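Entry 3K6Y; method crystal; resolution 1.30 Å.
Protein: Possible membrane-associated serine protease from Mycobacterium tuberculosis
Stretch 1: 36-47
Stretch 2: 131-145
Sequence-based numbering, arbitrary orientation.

Stretch 1 36-47: VVAATEPSVVKI
Stretch 2 (131-145) VVVLGYPGGGNFTAT

A helix-turn-strand segment packs Val-37, Val-44 and the aliphatic parts of Thr-40, Glu-41 and Lys-46 against one side of a β-hairpin, where two aromatic rings and a lysine-to-carbonyl hydrogen bond complete a largely apolar contact burying 610 Å². The segment opens in a helix that begins earlier in the chain, passes through a 3-10 segment at 41-43 and continues as a strand from 44; in the hairpin, strands 131-135 and 143-145 pair through reciprocal backbone hydrogen bonds between Val-133 and Thr-145 and between Gly-135 and Thr-143. The register sets Val-37 near Ala-144 (CA-CA 6.9 Å), Glu-41 near Phe-142 (CA-CA 7.7 Å), Val-44 near Gly-135 (CA-CA 6.9 Å) and Lys-46 near Tyr-136 (CA-CA 6.4 Å).

Val-37 (t) places CG1 3.7 Å from Ala-144 CB and 3.8 Å from Phe-142 CE1, at the ring edge. Thr-40 (m) turns its OG1 back to Val-36 O (2.7 Å), a hydrogen bond within the helix, while its CG2 lies 3.6 Å from Leu-134 CD1. The same CD1 of Leu-134 (mt) meets Val-44 CG2 at 3.9 Å.

Phe-142 (t, chi2 -97°) offers a face to the extended Glu-41 (tt): CG sits 3.6 Å from the ring centroid, 7° off the normal, a CH-pi contact. The carboxylate remains free to accept from water 1, 2.7 Å from OE1, which also donates to Tyr-136 OH at 3.2 Å.

Tyr-136 (m, chi2 -94°) lies beneath Lys-46, whose CB is 3.8 Å from the ring centroid and 8° off its normal. Its OH comes within 2.7 Å of Val-44 O. Beyond the ring, the all-t Lys-46 chain reaches the turn, where NZ donates to Gly-139 O at 3.0 Å; water 3 links the same two atoms. Gly-139 has phi/psi 68/16, and an ideal CB there would lie 3.8 Å from Lys-46 CE.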

# COMPACT_ATOMS: atom_id res chain seq x y z
N VAL A 36 16.58 9.14 32.85
CA VAL A 36 15.42 9.06 31.97
C VAL A 36 15.51 7.87 31.01
O VAL A 36 14.48 7.33 30.59
CB VAL A 36 15.18 10.39 31.21
CG1 VAL A 36 16.18 10.58 30.05
CG2 VAL A 36 13.77 10.47 30.72
N VAL A 37 16.72 7.44 30.69
CA VAL A 37 16.88 6.37 29.70
C VAL A 37 16.30 5.07 30.26
O VAL A 37 15.42 4.45 29.65
CB VAL A 37 18.35 6.21 29.30
CG1 VAL A 37 18.54 4.96 28.44
CG2 VAL A 37 18.82 7.46 28.55
N ALA A 38 16.75 4.68 31.46
CA ALA A 38 16.31 3.42 32.03
C ALA A 38 14.83 3.42 32.33
O ALA A 38 14.16 2.38 32.25
CB ALA A 38 17.07 3.16 33.32
N ALA A 39 14.32 4.60 32.69
CA ALA A 39 12.91 4.72 33.03
C ALA A 39 12.02 4.63 31.81
O ALA A 39 10.88 4.20 31.90
CB ALA A 39 12.65 5.98 33.78
N THR A 40 12.54 5.03 30.65
CA THR A 40 11.75 5.04 29.43
C THR A 40 11.87 3.74 28.64
O THR A 40 10.94 3.35 27.94
CB THR A 40 12.18 6.24 28.54
OG1 THR A 40 12.10 7.45 29.30
CG2 THR A 40 11.29 6.39 27.35
N GLU A 41 13.03 3.09 28.75
CA GLU A 41 13.33 1.85 28.02
C GLU A 41 12.20 0.81 27.95
O GLU A 41 11.96 0.28 26.87
CB GLU A 41 14.62 1.20 28.56
CG GLU A 41 14.91 -0.16 27.91
CD GLU A 41 16.16 -0.86 28.38
OE1 GLU A 41 16.49 -1.90 27.78
OE2 GLU A 41 16.79 -0.38 29.35
N PRO A 42 11.50 0.51 29.07
CA PRO A 42 10.49 -0.55 28.96
C PRO A 42 9.40 -0.27 27.93
O PRO A 42 8.81 -1.21 27.39
CB PRO A 42 9.89 -0.62 30.38
CG PRO A 42 11.02 -0.12 31.26
CD PRO A 42 11.62 1.01 30.46
N SER A 43 9.13 1.01 27.67
CA SER A 43 8.07 1.40 26.75
C SER A 43 8.55 1.59 25.30
O SER A 43 7.76 1.98 24.45
CB SER A 43 7.44 2.68 27.24
OG SER A 43 6.94 2.50 28.56
N VAL A 44 9.84 1.33 25.06
CA VAL A 44 10.42 1.43 23.73
C VAL A 44 10.67 0.02 23.26
O VAL A 44 11.39 -0.73 23.92
CB VAL A 44 11.72 2.23 23.75
CG1 VAL A 44 12.28 2.34 22.35
CG2 VAL A 44 11.51 3.63 24.33
N VAL A 45 10.02 -0.36 22.16
CA VAL A 45 9.94 -1.75 21.76
C VAL A 45 10.65 -1.98 20.43
O VAL A 45 10.80 -1.06 19.63
CB VAL A 45 8.46 -2.23 21.69
CG1 VAL A 45 7.79 -2.12 23.04
CG2 VAL A 45 7.65 -1.43 20.64
N LYS A 46 11.07 -3.22 20.21
CA LYS A 46 11.68 -3.59 18.94
C LYS A 46 10.59 -4.14 18.03
O LYS A 46 9.70 -4.85 18.49
CB LYS A 46 12.77 -4.63 19.19
CG LYS A 46 13.52 -5.03 17.92
CD LYS A 46 14.46 -6.21 18.08
CE LYS A 46 14.61 -6.88 16.73
NZ LYS A 46 15.37 -8.16 16.81
N ILE A 47 10.65 -3.77 16.75
CA ILE A 47 9.68 -4.27 15.78
C ILE A 47 10.42 -5.11 14.74
O ILE A 47 11.44 -4.69 14.22
CB ILE A 47 8.93 -3.12 15.12
CG1 ILE A 47 8.31 -2.28 16.27
CG2 ILE A 47 7.84 -3.66 14.19
CD1 ILE A 47 7.39 -1.19 15.94
N VAL A 131 18.48 16.09 24.09
CA VAL A 131 17.43 15.11 23.79
C VAL A 131 18.09 13.76 23.55
O VAL A 131 19.32 13.67 23.40
CB VAL A 131 16.56 15.58 22.59
CG1 VAL A 131 15.69 16.80 22.98
CG2 VAL A 131 17.44 15.91 21.37
N VAL A 132 17.29 12.69 23.52
CA VAL A 132 17.85 11.36 23.38
C VAL A 132 17.04 10.56 22.37
O VAL A 132 15.81 10.52 22.42
CB VAL A 132 17.92 10.58 24.72
CG1 VAL A 132 18.90 9.45 24.61
CG2 VAL A 132 18.28 11.50 25.90
N VAL A 133 17.74 9.93 21.44
CA VAL A 133 17.14 8.98 20.50
C VAL A 133 17.17 7.60 21.14
O VAL A 133 18.23 7.15 21.57
CB VAL A 133 17.94 8.98 19.16
CG1 VAL A 133 17.58 7.77 18.26
CG2 VAL A 133 17.75 10.29 18.43
N LEU A 134 16.03 6.94 21.23
CA LEU A 134 15.98 5.60 21.83
C LEU A 134 15.57 4.58 20.78
O LEU A 134 14.55 4.75 20.11
CB LEU A 134 14.98 5.57 22.99
CG LEU A 134 15.19 6.62 24.07
CD1 LEU A 134 14.11 6.43 25.14
CD2 LEU A 134 16.57 6.51 24.67
N GLY A 135 16.33 3.49 20.67
CA GLY A 135 15.96 2.49 19.68
C GLY A 135 16.84 1.28 19.67
O GLY A 135 17.61 1.04 20.62
N TYR A 136 16.72 0.50 18.60
CA TYR A 136 17.38 -0.79 18.49
C TYR A 136 18.22 -0.87 17.21
O TYR A 136 17.82 -1.53 16.24
CB TYR A 136 16.34 -1.92 18.53
CG TYR A 136 15.62 -2.01 19.85
CD1 TYR A 136 16.07 -2.87 20.85
CD2 TYR A 136 14.47 -1.25 20.09
CE1 TYR A 136 15.40 -2.96 22.08
CE2 TYR A 136 13.83 -1.32 21.30
CZ TYR A 136 14.27 -2.18 22.27
OH TYR A 136 13.61 -2.25 23.48
N PRO A 137 19.38 -0.20 17.21
CA PRO A 137 20.25 -0.24 16.02
C PRO A 137 20.56 -1.68 15.61
O PRO A 137 20.86 -2.52 16.45
CB PRO A 137 21.54 0.43 16.51
CG PRO A 137 21.12 1.32 17.64
CD PRO A 137 19.94 0.62 18.30
N GLY A 138 20.46 -1.94 14.31
CA GLY A 138 20.81 -3.26 13.77
C GLY A 138 19.91 -4.38 14.22
O GLY A 138 20.25 -5.56 14.05
N GLY A 139 18.75 -4.05 14.79
CA GLY A 139 17.87 -5.05 15.39
C GLY A 139 18.46 -5.68 16.64
O GLY A 139 17.98 -6.73 17.10
N GLY A 140 19.48 -5.04 17.19
CA GLY A 140 20.22 -5.55 18.36
C GLY A 140 19.70 -5.00 19.67
O GLY A 140 18.49 -4.81 19.83
N ASN A 141 20.61 -4.76 20.60
CA ASN A 141 20.25 -4.31 21.92
C ASN A 141 19.74 -2.88 21.95
O ASN A 141 20.13 -2.05 21.13
CB ASN A 141 21.46 -4.42 22.86
CG ASN A 141 21.80 -5.86 23.21
OD1 ASN A 141 20.99 -6.78 23.03
ND2 ASN A 141 23.00 -6.07 23.73
N PHE A 142 18.87 -2.61 22.92
CA PHE A 142 18.41 -1.25 23.18
C PHE A 142 19.60 -0.30 23.33
O PHE A 142 20.55 -0.63 24.06
CB PHE A 142 17.53 -1.24 24.44
CG PHE A 142 17.09 0.14 24.85
CD1 PHE A 142 17.79 0.84 25.83
CD2 PHE A 142 15.98 0.74 24.25
CE1 PHE A 142 17.39 2.10 26.22
CE2 PHE A 142 15.59 2.01 24.64
CZ PHE A 142 16.28 2.68 25.63
N THR A 143 19.53 0.86 22.68
CA THR A 143 20.61 1.85 22.68
C THR A 143 20.04 3.25 22.79
O THR A 143 19.10 3.60 22.06
CB THR A 143 21.44 1.73 21.37
OG1 THR A 143 21.92 0.39 21.24
CG2 THR A 143 22.60 2.74 21.33
N ALA A 144 20.59 4.03 23.72
CA ALA A 144 20.29 5.45 23.81
C ALA A 144 21.37 6.22 23.07
O ALA A 144 22.56 6.04 23.35
CB ALA A 144 20.25 5.89 25.27
N THR A 145 20.95 7.08 22.16
CA THR A 145 21.87 7.87 21.34
C THR A 145 21.74 9.33 21.73
O THR A 145 20.70 9.94 21.51
CB THR A 145 21.57 7.65 19.84
OG1 THR A 145 21.77 6.26 19.54
CG2 THR A 145 22.47 8.50 18.95
O HOH W 1 15.18 -3.41 25.97
O HOH W 2 12.82 -1.87 25.87
O HOH W 3 17.35 -8.79 15.51